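Local atomic coordinates of methyltransferase domain-containing protein (Serratia marcescens, PDB entry 7CLU), a protein that probably transfers a methyl group from S-adenosyl-L-methionine to an oxygen of its substrate during prodigiosin synthesis, acting as a dimer-forming O-methyltransferase. Residues 24-30 and 57-61. Sequence-based numbering, arbitrary orientation.
Sequences ALALKLF and LLIAL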
# COMPACT_ATOMS: atom_id res chain seq x y z
N ALA A 24 9.78 -6.76 6.67
CA ALA A 24 9.93 -8.03 7.39
C ALA A 24 10.41 -9.15 6.47
O ALA A 24 11.23 -9.99 6.87
CB ALA A 24 8.60 -8.41 8.03
N LEU A 25 9.91 -9.18 5.23
CA LEU A 25 10.34 -10.21 4.30
C LEU A 25 11.78 -9.99 3.87
O LEU A 25 12.57 -10.94 3.81
CB LEU A 25 9.41 -10.26 3.09
CG LEU A 25 7.97 -10.72 3.34
CD1 LEU A 25 7.10 -10.50 2.09
CD2 LEU A 25 7.91 -12.18 3.78
N ALA A 26 12.14 -8.73 3.59
CA ALA A 26 13.51 -8.43 3.19
C ALA A 26 14.49 -8.73 4.31
O ALA A 26 15.59 -9.25 4.07
CB ALA A 26 13.61 -6.96 2.75
N LEU A 27 14.11 -8.45 5.56
CA LEU A 27 14.94 -8.80 6.70
C LEU A 27 14.94 -10.29 7.01
O LEU A 27 15.71 -10.73 7.87
CB LEU A 27 14.49 -8.01 7.94
CG LEU A 27 14.81 -6.51 7.96
CD1 LEU A 27 13.98 -5.76 9.00
CD2 LEU A 27 16.29 -6.29 8.23
N LYS A 28 14.11 -11.08 6.32
CA LYS A 28 13.91 -12.49 6.64
C LYS A 28 13.54 -12.66 8.11
O LYS A 28 14.02 -13.57 8.79
CB LYS A 28 15.14 -13.32 6.26
CG LYS A 28 15.40 -13.36 4.76
CD LYS A 28 16.82 -13.81 4.46
CE LYS A 28 17.02 -14.03 2.96
NZ LYS A 28 15.80 -14.59 2.31
N LEU A 29 12.68 -11.77 8.60
CA LEU A 29 12.37 -11.73 10.02
C LEU A 29 11.67 -13.00 10.47
O LEU A 29 11.99 -13.57 11.52
CB LEU A 29 11.52 -10.50 10.33
CG LEU A 29 10.93 -10.35 11.74
CD1 LEU A 29 10.84 -8.87 12.12
CD2 LEU A 29 9.57 -10.99 11.83
N PHE A 30 10.70 -13.47 9.68
CA PHE A 30 9.97 -14.66 10.07
C PHE A 30 10.87 -15.89 10.11
O PHE A 30 10.52 -16.87 10.77
CB PHE A 30 8.79 -14.88 9.13
CG PHE A 30 7.96 -13.64 8.93
CD1 PHE A 30 7.09 -13.21 9.92
CD2 PHE A 30 8.07 -12.90 7.77
CE1 PHE A 30 6.33 -12.07 9.75
CE2 PHE A 30 7.32 -11.76 7.58
CZ PHE A 30 6.44 -11.33 8.58
N LEU A 57 8.85 -3.06 14.61
CA LEU A 57 8.37 -3.87 13.49
C LEU A 57 7.59 -5.08 13.99
O LEU A 57 6.54 -5.41 13.45
CB LEU A 57 9.56 -4.30 12.63
CG LEU A 57 9.20 -5.13 11.41
CD1 LEU A 57 8.14 -4.43 10.57
CD2 LEU A 57 10.47 -5.41 10.61
N LEU A 58 8.07 -5.72 15.06
CA LEU A 58 7.42 -6.92 15.59
C LEU A 58 6.02 -6.60 16.11
O LEU A 58 5.07 -7.34 15.83
CB LEU A 58 8.27 -7.53 16.70
CG LEU A 58 9.55 -8.17 16.19
CD1 LEU A 58 10.47 -8.39 17.38
CD2 LEU A 58 9.23 -9.47 15.48
N ILE A 59 5.90 -5.53 16.91
CA ILE A 59 4.61 -5.13 17.45
C ILE A 59 3.63 -4.85 16.33
O ILE A 59 2.45 -5.22 16.41
CB ILE A 59 4.78 -3.91 18.37
CG1 ILE A 59 5.53 -4.28 19.65
CG2 ILE A 59 3.44 -3.27 18.69
CD1 ILE A 59 5.85 -3.05 20.53
N ALA A 60 4.08 -4.17 15.28
CA ALA A 60 3.23 -3.92 14.13
C ALA A 60 2.79 -5.23 13.48
O ALA A 60 1.61 -5.40 13.16
CB ALA A 60 3.96 -3.03 13.10
N LEU A 61 3.74 -6.15 13.24
CA LEU A 61 3.37 -7.42 12.62
C LEU A 61 2.42 -8.21 13.51
O LEU A 61 1.54 -8.90 13.01
CB LEU A 61 4.63 -8.26 12.33
CG LEU A 61 5.62 -7.65 11.34
CD1 LEU A 61 6.96 -8.40 11.43
CD2 LEU A 61 5.02 -7.70 9.93
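The end of helix 15-26 and the turn after it form a hollow that receives two leucine knobs from helix 51-63. Leu-57 CD2 enters between Ala-24, Leu-27 and Leu-29, 3.9 Å from Leu-27 CD1 and 3.8 Å from Leu-29 CD1. One turn on, Leu-61 CD1 fills the space among Ala-24 CB (3.8 Å), Leu-29 CD2 (3.7 Å) and Phe-30 CE1 (4.1 Å). Leu-29 wedges among Leu-57, Leu-58 and Leu-61, its CD1 3.8 Å from Leu-58 CD2, so the surfaces interdigitate. Small Ala-24 leaves room for both knobs. A Schellman motif, with positive phi at Lys-28 and hydrogen bonds from Leu-29 N to Ala-24 O and Lys-28 N to Leu-25 O (both 2.9 Å), bends the chain sharply; the CA-to-CB bond of Leu-29, like that of Ala-24, points toward helix 51-63. This joins two helices of the HTH-clan dimerisation domain; Leu-47 also packs on Leu-29, and Leu-27 touches Arg-115 of the second subunit. With every touching group apolar, the contact relies on close fit and exclusion of water.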